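PDB 3UN7: peptidoglycan D,D-transpeptidase PbpA from Mycobacterium tuberculosis, which probably catalyses the transpeptidation that cross-links the peptidoglycan of the cell wall and takes part in regulating cell length. Local coordinates for residues A[56-60]-A[69-73]; A[108-114]-A[142-147]; A[117-122]-A[146-150]; A[130-134]-A[182-186]; A[336-340]-A[351-355]. All coordinates share one frame. Residue numbers count along the deposited sequence, not the author numbering.

Contact 1. Residues A[56-60]-A[69-73]; sequences APVTG and TALER
The C-terminal turn of helix 52-59 meets the first turn of helix 70-74 nearly end to end, burying 272 Å² in all. Gly60, whose N still bonds Ala56 O at 2.8 Å, leaves the helix with phi/psi 63/-156. Thr69 is extended (-139/176); its p rotamer sets OG1 3.2 Å from Gly60 CA, and this hydroxyl bonds Phe61 N. Ala70, at 43/-132, points CB toward the partner, 3.5 Å from both Val58 O and Gly60 N. With the CA atoms of Gly60 and Ala70 just 4.6 Å apart, a side chain on Gly60 would clash. Leu71 (-70/-27, rotamer mt) gives a weak 3.4 Å bond from its N to Val58 O, while its CD1 packs 3.9 Å from Val58 CG1. Glu72 N donates to Thr59 O at 3.2 Å (159°), and its carboxylate forms salt bridges with Arg47 and Arg23. Carbonyls at the end of one helix thus find amides at the start of the next: backbone complementarity joins two helices of the dimerisation domain.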
# COMPACT_ATOMS: atom_id res chain seq x y z
N ALA A 56 2.54 14.60 2.26
CA ALA A 56 1.39 15.01 1.44
C ALA A 56 0.28 13.94 1.31
O ALA A 56 -0.89 14.27 1.41
CB ALA A 56 1.83 15.51 0.07
N PRO A 57 0.65 12.66 1.08
CA PRO A 57 -0.38 11.62 1.01
C PRO A 57 -1.19 11.45 2.30
O PRO A 57 -2.30 10.92 2.26
CB PRO A 57 0.45 10.35 0.74
CG PRO A 57 1.64 10.85 0.01
CD PRO A 57 1.98 12.09 0.80
N VAL A 58 -0.60 11.89 3.43
CA VAL A 58 -1.26 11.81 4.71
C VAL A 58 -1.99 13.12 5.00
O VAL A 58 -3.19 13.11 5.27
CB VAL A 58 -0.25 11.45 5.85
CG1 VAL A 58 -0.93 11.53 7.23
CG2 VAL A 58 0.33 10.07 5.65
N THR A 59 -1.29 14.25 4.94
CA THR A 59 -1.93 15.53 5.31
C THR A 59 -2.94 15.99 4.25
O THR A 59 -3.99 16.49 4.59
CB THR A 59 -0.91 16.66 5.57
OG1 THR A 59 -0.20 16.94 4.37
CG2 THR A 59 0.08 16.28 6.70
N GLY A 60 -2.58 15.82 2.99
CA GLY A 60 -3.22 16.53 1.89
C GLY A 60 -2.96 18.03 2.05
O GLY A 60 -1.97 18.44 2.68
N THR A 69 -7.89 18.37 1.12
CA THR A 69 -7.83 16.95 0.70
C THR A 69 -7.30 16.11 1.85
O THR A 69 -6.91 16.66 2.88
CB THR A 69 -6.87 16.71 -0.48
OG1 THR A 69 -5.57 17.24 -0.16
CG2 THR A 69 -7.40 17.37 -1.76
N ALA A 70 -7.28 14.79 1.64
CA ALA A 70 -6.80 13.79 2.60
C ALA A 70 -7.29 14.07 4.03
O ALA A 70 -8.48 14.34 4.22
CB ALA A 70 -5.27 13.65 2.52
N LEU A 71 -6.40 14.05 5.03
CA LEU A 71 -6.85 14.24 6.43
C LEU A 71 -7.30 15.65 6.77
O LEU A 71 -8.12 15.83 7.66
CB LEU A 71 -5.79 13.80 7.44
CG LEU A 71 -5.54 12.31 7.62
CD1 LEU A 71 -4.47 12.12 8.71
CD2 LEU A 71 -6.84 11.56 7.97
N GLU A 72 -6.78 16.66 6.06
CA GLU A 72 -7.31 18.02 6.23
C GLU A 72 -8.82 18.00 5.94
O GLU A 72 -9.62 18.65 6.62
CB GLU A 72 -6.61 19.05 5.33
CG GLU A 72 -5.11 19.27 5.60
CD GLU A 72 -4.80 20.20 6.77
OE1 GLU A 72 -5.60 20.28 7.74
OE2 GLU A 72 -3.75 20.87 6.73
N ARG A 73 -9.21 17.24 4.92
CA ARG A 73 -10.62 17.16 4.54
C ARG A 73 -11.39 16.24 5.49
O ARG A 73 -12.45 16.61 6.01
CB ARG A 73 -10.78 16.70 3.08
CG ARG A 73 -12.22 16.81 2.57
CD ARG A 73 -12.30 16.66 1.04
NE ARG A 73 -13.63 16.97 0.50
CZ ARG A 73 -14.08 18.20 0.24
NH1 ARG A 73 -13.34 19.28 0.49
NH2 ARG A 73 -15.31 18.37 -0.26

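Contact 2. Residues A[108-114]-A[142-147]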
# COMPACT_ATOMS: atom_id res chain seq x y z
N THR A 108 -1.41 7.40 12.93
CA THR A 108 -0.69 6.19 13.28
C THR A 108 0.68 6.14 12.61
O THR A 108 1.41 5.16 12.80
CB THR A 108 -1.45 4.95 12.78
OG1 THR A 108 -1.80 5.13 11.40
CG2 THR A 108 -2.71 4.74 13.59
N ILE A 109 1.02 7.15 11.81
CA ILE A 109 2.25 7.15 11.01
C ILE A 109 3.46 7.18 11.93
O ILE A 109 3.50 7.96 12.88
CB ILE A 109 2.30 8.37 10.02
CG1 ILE A 109 1.16 8.29 8.98
CG2 ILE A 109 3.67 8.47 9.30
CD1 ILE A 109 1.31 7.17 7.96
N ASN A 110 4.45 6.34 11.64
CA ASN A 110 5.74 6.41 12.31
C ASN A 110 6.67 7.20 11.39
O ASN A 110 6.99 6.73 10.31
CB ASN A 110 6.27 4.99 12.58
CG ASN A 110 7.61 4.98 13.31
OD1 ASN A 110 8.46 5.85 13.09
ND2 ASN A 110 7.80 3.99 14.18
N PRO A 111 7.09 8.42 11.80
CA PRO A 111 7.90 9.30 10.97
C PRO A 111 9.18 8.65 10.46
O PRO A 111 9.55 8.87 9.31
CB PRO A 111 8.21 10.46 11.93
CG PRO A 111 7.02 10.51 12.81
CD PRO A 111 6.78 9.05 13.09
N ARG A 112 9.84 7.85 11.31
CA ARG A 112 11.04 7.10 10.92
C ARG A 112 10.75 6.18 9.74
O ARG A 112 11.53 6.10 8.80
CB ARG A 112 11.58 6.27 12.08
CG ARG A 112 11.99 7.08 13.29
CD ARG A 112 12.65 6.21 14.35
NE ARG A 112 14.11 6.30 14.28
CZ ARG A 112 14.90 6.68 15.29
NH1 ARG A 112 14.39 7.00 16.47
NH2 ARG A 112 16.22 6.72 15.12
N ILE A 113 9.60 5.51 9.79
CA ILE A 113 9.24 4.58 8.72
C ILE A 113 8.86 5.35 7.45
O ILE A 113 9.36 5.06 6.37
CB ILE A 113 8.13 3.60 9.17
CG1 ILE A 113 8.55 2.90 10.47
CG2 ILE A 113 7.85 2.53 8.07
CD1 ILE A 113 7.48 1.97 11.04
N GLN A 114 7.99 6.35 7.59
CA GLN A 114 7.58 7.20 6.45
C GLN A 114 8.81 7.79 5.74
O GLN A 114 8.90 7.75 4.51
CB GLN A 114 6.66 8.32 6.94
CG GLN A 114 6.12 9.20 5.82
CD GLN A 114 4.81 8.69 5.26
OE1 GLN A 114 4.29 7.68 5.71
NE2 GLN A 114 4.26 9.40 4.28
N LYS A 142 -2.75 -0.60 12.22
CA LYS A 142 -2.16 0.73 12.14
C LYS A 142 -1.43 0.92 10.84
O LYS A 142 -0.65 0.05 10.43
CB LYS A 142 -1.15 0.96 13.26
CG LYS A 142 -1.74 1.36 14.56
CD LYS A 142 -0.63 1.82 15.48
CE LYS A 142 -0.99 1.54 16.91
NZ LYS A 142 0.07 2.01 17.85
N ILE A 143 -1.68 2.06 10.18
CA ILE A 143 -0.96 2.41 8.94
C ILE A 143 0.27 3.19 9.41
O ILE A 143 0.14 4.28 9.96
CB ILE A 143 -1.85 3.21 7.93
CG1 ILE A 143 -2.96 2.30 7.36
CG2 ILE A 143 -1.02 3.81 6.78
CD1 ILE A 143 -4.05 3.06 6.60
N LEU A 144 1.44 2.58 9.24
CA LEU A 144 2.69 3.13 9.78
C LEU A 144 3.43 3.99 8.75
O LEU A 144 4.25 4.83 9.11
CB LEU A 144 3.59 1.99 10.29
CG LEU A 144 2.99 1.00 11.30
CD1 LEU A 144 3.93 -0.20 11.52
CD2 LEU A 144 2.69 1.67 12.63
N ALA A 145 3.12 3.77 7.48
CA ALA A 145 3.64 4.61 6.43
C ALA A 145 2.70 4.53 5.26
O ALA A 145 2.13 3.47 4.97
CB ALA A 145 5.07 4.18 6.01
N LEU A 146 2.56 5.67 4.60
CA LEU A 146 1.76 5.81 3.41
C LEU A 146 2.53 6.77 2.52
O LEU A 146 2.45 7.98 2.69
CB LEU A 146 0.38 6.37 3.77
CG LEU A 146 -0.78 6.16 2.80
CD1 LEU A 146 -1.15 4.67 2.71
CD2 LEU A 146 -1.99 7.00 3.26
N VAL A 147 3.34 6.21 1.63
CA VAL A 147 4.26 6.98 0.80
C VAL A 147 3.83 6.93 -0.66
O VAL A 147 3.48 5.87 -1.16
CB VAL A 147 5.71 6.50 0.94
CG1 VAL A 147 6.65 7.27 0.00
CG2 VAL A 147 6.19 6.68 2.39
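The apolar part has two patches, one round each isoleucine. Ile113 sets CG2 3.8 Å from Ala145 CB and CD1 4.0 Å from Leu144 CB, while Ile109 brings CD1 to 3.8 Å from Ala145 CA, 4.3 Å from Ile143 CG2 and 4.4 Å from Leu146 CB. The strand is not regular here: Leu144 and Ala145 both face Ala135 of strand 131-136, a classic beta bulge, with Leu144 at phi/psi -94/-21. Outward from these patches, Leu144 O accepts from Asn110 N at 3.0 Å (157°). Asn110 is also the N-cap of helix 111-123, its OD1 taking a weak 3.0 Å bond from Arg112 N. Gln114 lies along the edge of the strand and acts like a peptide group: Leu146 N donates to Gln114 OE1 (2.9 Å, 164°) and Gln114 NE2 donates to Leu146 O (2.8 Å, 148°), with NE2 also bonded to Val54 O. At the far end, Thr108 OG1 donates to Ile143 O at 2.6 Å. At this outermost strand, Ile143 O, Leu144 O and both polar atoms of the Leu146 backbone are thus met by a hydroxyl, a loop amide and a carboxamide, while Ile143 also pairs with the backbone of Tyr337.

Contact 3. Residues A[117-122]-A[146-150]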
# COMPACT_ATOMS: atom_id res chain seq x y z
N GLY A 117 10.83 5.13 3.84
CA GLY A 117 10.16 4.75 2.59
C GLY A 117 10.36 5.83 1.54
O GLY A 117 10.75 5.54 0.40
N TRP A 118 10.09 7.07 1.93
CA TRP A 118 10.31 8.23 1.07
C TRP A 118 11.74 8.27 0.57
O TRP A 118 11.96 8.34 -0.65
CB TRP A 118 9.99 9.55 1.79
CG TRP A 118 10.34 10.76 0.94
CD1 TRP A 118 11.42 11.58 1.07
CD2 TRP A 118 9.60 11.26 -0.19
NE1 TRP A 118 11.40 12.56 0.11
CE2 TRP A 118 10.29 12.39 -0.67
CE3 TRP A 118 8.43 10.86 -0.84
CZ2 TRP A 118 9.85 13.12 -1.78
CZ3 TRP A 118 7.99 11.59 -1.94
CH2 TRP A 118 8.70 12.71 -2.40
N ASP A 119 12.71 8.24 1.49
CA ASP A 119 14.12 8.35 1.10
C ASP A 119 14.48 7.23 0.14
O ASP A 119 15.15 7.46 -0.87
CB ASP A 119 15.05 8.29 2.31
CG ASP A 119 14.98 9.53 3.19
OD1 ASP A 119 14.43 10.56 2.74
OD2 ASP A 119 15.51 9.47 4.33
N ALA A 120 14.06 6.00 0.46
CA ALA A 120 14.36 4.85 -0.40
C ALA A 120 13.76 5.00 -1.80
O ALA A 120 14.41 4.68 -2.79
CB ALA A 120 13.91 3.56 0.25
N MET A 121 12.53 5.51 -1.88
CA MET A 121 11.88 5.77 -3.16
C MET A 121 12.60 6.87 -3.94
O MET A 121 12.69 6.81 -5.17
CB MET A 121 10.41 6.14 -2.96
CG MET A 121 9.50 4.95 -2.60
SD MET A 121 9.39 3.70 -3.91
CE MET A 121 8.25 4.50 -5.03
N GLN A 122 13.13 7.88 -3.24
CA GLN A 122 13.82 8.97 -3.93
C GLN A 122 15.19 8.57 -4.53
O GLN A 122 15.65 9.19 -5.47
CB GLN A 122 13.97 10.20 -3.01
CG GLN A 122 12.61 10.75 -2.54
CD GLN A 122 11.59 10.71 -3.66
OE1 GLN A 122 11.75 11.38 -4.68
NE2 GLN A 122 10.55 9.90 -3.49
N LEU A 146 2.56 5.67 4.60
CA LEU A 146 1.76 5.81 3.41
C LEU A 146 2.53 6.77 2.52
O LEU A 146 2.45 7.98 2.69
CB LEU A 146 0.38 6.37 3.77
CG LEU A 146 -0.78 6.16 2.80
CD1 LEU A 146 -1.15 4.67 2.71
CD2 LEU A 146 -1.99 7.00 3.26
N VAL A 147 3.34 6.21 1.63
CA VAL A 147 4.26 6.98 0.80
C VAL A 147 3.83 6.93 -0.66
O VAL A 147 3.48 5.87 -1.16
CB VAL A 147 5.71 6.50 0.94
CG1 VAL A 147 6.65 7.27 0.00
CG2 VAL A 147 6.19 6.68 2.39
N SER A 148 3.84 8.08 -1.32
CA SER A 148 3.55 8.14 -2.76
C SER A 148 4.63 8.99 -3.42
O SER A 148 5.12 9.95 -2.82
CB SER A 148 2.14 8.70 -3.01
OG SER A 148 1.75 8.51 -4.37
N SER A 149 5.02 8.62 -4.64
CA SER A 149 6.11 9.30 -5.33
C SER A 149 5.81 9.32 -6.84
O SER A 149 5.34 8.32 -7.39
CB SER A 149 7.44 8.58 -5.04
OG SER A 149 8.56 9.24 -5.61
N PRO A 150 6.00 10.47 -7.51
CA PRO A 150 6.44 11.77 -6.98
C PRO A 150 5.35 12.34 -6.07
O PRO A 150 4.22 11.86 -6.10
CB PRO A 150 6.59 12.64 -8.25
CG PRO A 150 5.65 12.02 -9.25
CD PRO A 150 5.75 10.53 -8.97
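This is helix-on-sheet packing: helix 111-123 lies against strand 143-149, the outermost strand of the five-stranded antiparallel sheet in the transpeptidase domain. The axes of 117-122 and 146-149 approach to 8.6 Å and run nearly in the same direction, 23° apart (signed crossing -23°), and 269 Å² is buried. Strand alternation selects the partners, since Val147 and Ser149 point CB toward the helix and Ser148 points away. Val147 CG1 sits 3.9 Å from Trp118 CA, and at Gly117 a CB would stand in a tight place, 3.3 Å from Val147 CG2. Trp118, with chi1 t, swings its indole along the strand: CE3 lies 4.1 Å from Val147 CG1 and CZ3 3.4 Å from Ser148 O, both partners near the ring plane, so the ring meets Val147 and the carbonyl of Ser148 by its edge. One turn on, Met121 CE comes within 4.2 Å of Ser149 CB. The polar link is Gln122 NE2 donating to Ser149 OG (3.0 Å, 168°); that hydroxyl also bonds the carbonyl of Cys129, a half of the Cys125-Cys129 disulfide. Around this interface, Val147 and Ser149 pair with Val133 and Gly131 of strand 131-136, Met121 touches Ile449 of helix 446-458 on the same sheet face, and Trp118 reaches Glu53 and Val54 of helix 52-59.

Contact 4. Residues A[130-134]-A[182-186]; sequences KGAVV and NRAIS
Arg183, Ala184 and Ala132 bury the most surface here, 79, 51 and 35 Å² of a total of 254 Å². Segment 130-134 runs extended along strand 131-136; Gly131 (phi/psi 148/-147) has angles at which a side chain would jam against the preceding carbonyl. Ala132 (-153/155) and Val134 (-130/137) point CB toward 182-186, and Val133 points away. Segment 182-186 makes one turn with helix-like angles at Arg183 and Ala184 (-63/-24 and -66/-31), closed by an i to i+4 bond from Ser186 N to Asn182 O (2.9 Å) and a weak 3.1 Å bond from Ala184 N to Asn182 OD1. The CA atoms of Ala132 and Ala184 are 5.1 Å apart. Ala132 CB stands 3.6 Å from Ala184 N and 4.0 Å from Ala184 CB, and Val134 CG2 meets Ala184 CB at 3.8 Å. Arg183, with chi1 m and chi2 and chi3 t, extends back along the strand: CD is 3.5 Å from Gly131 O, and Lys130 CG covers one guanidinium face, 3.7 Å from NE. The charge is paired outside, in a salt bridge with Glu432, and NH1 and NH2 bond the carbonyls of Ala177 and Ser178. Helix 317-328 shares this sheet face, while Val133 meets helix 446-458 on the other: the layered arrangement of the penicillin-binding transpeptidase fold, a central antiparallel sheet covered on both faces.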
# COMPACT_ATOMS: atom_id res chain seq x y z
N LYS A 130 8.90 6.30 -9.22
CA LYS A 130 7.46 6.56 -9.21
C LYS A 130 6.79 5.35 -8.60
O LYS A 130 7.17 4.22 -8.89
CB LYS A 130 6.94 6.80 -10.62
CG LYS A 130 5.47 7.23 -10.69
CD LYS A 130 4.95 7.19 -12.13
CE LYS A 130 5.50 8.32 -12.97
NZ LYS A 130 5.15 8.12 -14.40
N GLY A 131 5.82 5.57 -7.72
CA GLY A 131 5.12 4.43 -7.10
C GLY A 131 4.66 4.73 -5.70
O GLY A 131 4.30 5.89 -5.39
N ALA A 132 4.66 3.71 -4.85
CA ALA A 132 4.14 3.82 -3.50
C ALA A 132 4.79 2.85 -2.53
O ALA A 132 5.33 1.81 -2.94
CB ALA A 132 2.61 3.67 -3.49
N VAL A 133 4.76 3.22 -1.25
CA VAL A 133 5.17 2.34 -0.18
C VAL A 133 4.12 2.39 0.94
O VAL A 133 3.67 3.47 1.33
CB VAL A 133 6.56 2.73 0.42
CG1 VAL A 133 6.90 1.86 1.62
CG2 VAL A 133 7.66 2.65 -0.65
N VAL A 134 3.74 1.23 1.45
CA VAL A 134 2.79 1.16 2.55
C VAL A 134 3.40 0.25 3.59
O VAL A 134 3.95 -0.81 3.26
CB VAL A 134 1.41 0.58 2.11
CG1 VAL A 134 0.49 0.41 3.33
CG2 VAL A 134 0.74 1.47 1.08
N ASN A 182 -2.50 10.11 -4.72
CA ASN A 182 -2.00 9.29 -3.63
C ASN A 182 -2.00 7.86 -4.16
O ASN A 182 -3.01 7.16 -4.09
CB ASN A 182 -2.87 9.43 -2.37
CG ASN A 182 -2.34 8.60 -1.23
OD1 ASN A 182 -1.53 7.70 -1.43
ND2 ASN A 182 -2.79 8.89 -0.01
N ARG A 183 -0.86 7.46 -4.71
CA ARG A 183 -0.70 6.16 -5.36
C ARG A 183 -0.89 4.98 -4.41
O ARG A 183 -1.22 3.88 -4.86
CB ARG A 183 0.67 6.08 -6.04
CG ARG A 183 0.75 6.92 -7.30
CD ARG A 183 2.15 6.95 -7.95
NE ARG A 183 2.01 7.32 -9.36
CZ ARG A 183 1.85 8.55 -9.83
NH1 ARG A 183 1.71 8.73 -11.14
NH2 ARG A 183 1.84 9.61 -9.01
N ALA A 184 -0.68 5.19 -3.12
CA ALA A 184 -0.78 4.12 -2.13
C ALA A 184 -2.21 3.59 -1.97
O ALA A 184 -2.40 2.41 -1.66
CB ALA A 184 -0.26 4.60 -0.79
N ILE A 185 -3.20 4.47 -2.16
CA ILE A 185 -4.62 4.13 -1.89
C ILE A 185 -5.62 4.48 -2.97
O ILE A 185 -6.73 3.99 -2.94
CB ILE A 185 -5.12 4.76 -0.58
CG1 ILE A 185 -5.10 6.31 -0.66
CG2 ILE A 185 -4.33 4.24 0.60
CD1 ILE A 185 -5.82 7.01 0.52
N SER A 186 -5.24 5.37 -3.89
CA SER A 186 -6.18 5.91 -4.89
C SER A 186 -6.01 5.29 -6.27
O SER A 186 -6.85 5.50 -7.14
CB SER A 186 -6.02 7.43 -5.03
OG SER A 186 -6.42 8.10 -3.85

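Contact 5. Residues A[336-340]-A[351-355]. Unlike the reference sequence in segment 351-355: Arg355 (reference Gly).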
# COMPACT_ATOMS: atom_id res chain seq x y z
N PRO A 336 -7.51 -1.56 8.53
CA PRO A 336 -6.43 -0.58 8.56
C PRO A 336 -6.95 0.79 8.95
O PRO A 336 -8.06 1.19 8.57
CB PRO A 336 -5.88 -0.58 7.12
CG PRO A 336 -6.92 -1.20 6.29
CD PRO A 336 -7.90 -1.94 7.16
N TYR A 337 -6.16 1.49 9.74
CA TYR A 337 -6.56 2.83 10.13
C TYR A 337 -5.35 3.73 10.22
O TYR A 337 -4.26 3.26 10.54
CB TYR A 337 -7.35 2.82 11.44
CG TYR A 337 -6.60 2.37 12.69
CD1 TYR A 337 -6.11 3.31 13.60
CD2 TYR A 337 -6.45 1.01 12.99
CE1 TYR A 337 -5.46 2.92 14.76
CE2 TYR A 337 -5.79 0.61 14.15
CZ TYR A 337 -5.30 1.57 15.03
OH TYR A 337 -4.64 1.22 16.18
N LEU A 338 -5.59 5.03 9.96
CA LEU A 338 -4.57 6.06 9.89
C LEU A 338 -4.64 7.01 11.07
O LEU A 338 -3.68 7.73 11.35
CB LEU A 338 -4.76 6.87 8.60
CG LEU A 338 -3.77 7.97 8.23
CD1 LEU A 338 -2.37 7.37 8.17
CD2 LEU A 338 -4.18 8.54 6.84
N VAL A 339 -5.80 7.07 11.72
CA VAL A 339 -6.00 8.00 12.83
C VAL A 339 -6.12 7.23 14.14
O VAL A 339 -7.07 6.49 14.34
CB VAL A 339 -7.20 8.93 12.59
CG1 VAL A 339 -7.40 9.89 13.82
CG2 VAL A 339 -6.95 9.79 11.33
N GLY A 340 -5.14 7.42 15.02
CA GLY A 340 -5.14 6.75 16.33
C GLY A 340 -6.01 7.43 17.36
O GLY A 340 -6.67 6.77 18.17
N SER A 351 -11.72 11.02 21.00
CA SER A 351 -11.92 9.68 20.49
C SER A 351 -10.58 8.94 20.40
O SER A 351 -9.56 9.56 20.09
CB SER A 351 -12.54 9.75 19.09
OG SER A 351 -13.04 8.49 18.72
N THR A 352 -10.61 7.64 20.66
CA THR A 352 -9.45 6.76 20.46
C THR A 352 -9.88 5.58 19.57
O THR A 352 -10.87 4.91 19.86
CB THR A 352 -8.94 6.18 21.80
OG1 THR A 352 -8.65 7.24 22.72
CG2 THR A 352 -7.69 5.33 21.59
N THR A 353 -9.15 5.34 18.49
CA THR A 353 -9.51 4.26 17.59
C THR A 353 -9.24 2.91 18.26
O THR A 353 -8.22 2.73 18.91
CB THR A 353 -8.74 4.37 16.27
OG1 THR A 353 -8.92 5.69 15.74
CG2 THR A 353 -9.26 3.36 15.26
N VAL A 354 -10.20 1.99 18.15
CA VAL A 354 -10.03 0.62 18.66
C VAL A 354 -9.81 -0.31 17.47
O VAL A 354 -10.49 -0.20 16.47
CB VAL A 354 -11.24 0.17 19.53
CG1 VAL A 354 -12.57 0.42 18.81
CG2 VAL A 354 -11.13 -1.31 19.92
N ARG A 355 -8.83 -1.21 17.58
CA ARG A 355 -8.54 -2.19 16.54
C ARG A 355 -9.74 -3.14 16.35
O ARG A 355 -10.45 -3.44 17.30
CB ARG A 355 -7.29 -3.00 16.89
CG ARG A 355 -6.36 -2.36 17.92
CD ARG A 355 -5.56 -1.20 17.35
NE ARG A 355 -4.62 -0.53 18.28
CZ ARG A 355 -3.92 -1.10 19.26
NH1 ARG A 355 -3.10 -0.36 19.99
NH2 ARG A 355 -4.03 -2.40 19.52
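Two hydrogen bonds converge on Thr353. Its N donates to Gly340 O at 2.9 Å with a nearly straight 169° angle, and its OG1 donates to Val339 O at a very short 2.5 Å, so a single residue engages two successive carbonyls. A third bond, from Arg355 NE to Tyr337 OH (2.7 Å, 117°), is weak, and the place of that hydroxyl in the model is less sure; Arg355 moreover stands where the reference sequence has glycine. Close to the first bond, Thr352 CA approaches Gly340 O at 3.6 Å in a CA-H...O contact with 136° at the hydrogen. Farther out comes the packing. Thr353 CG2 rests over the face of the Tyr337 ring, 3.9 Å from its centroid and 22° off the normal, a CH-pi contact whose closest atom pair is CG2 to Tyr337 CD1 at 3.6 Å. In all, 260 Å² is buried, with the CA atoms of Gly340 and Thr353 5.2 Å apart. The segments lie at the open end of the hairpin 339-343/349-352, the outer part of a mixed sheet in which Gly340 also pairs with Asp106 of strand 104-107. Just past Thr352, Thr353 holds the chain in three ways: its amide extends the backbone pairing to Gly340, its hydroxyl adds a side-chain bond to Val339 O, and its methyl group lies over one face of the Tyr337 ring.

In the fold
Contact 1 closes before contacts 2, 3 and 4, and contact 5 comes last. Contacts 2 and 3, 11 Å apart (all distances here run between centres), follow the same pair, helix 111-123 and strand 143-149; contact 4, 9 Å from contact 3, uses the adjacent strand 131-136, and its segments alternate along the chain with those of contacts 2 and 3. Contact 1, 14 Å from both contacts 2 and 4, places Pro57 and Val58 against strand 143-149. Contact 5 lies about 24 Å from contact 3 but touches contacts 1 and 2. Its hairpin completes a mixed sheet whose other strands belong to the N-terminal region, so the dimerisation and transpeptidase parts are interwoven rather than merely strung together.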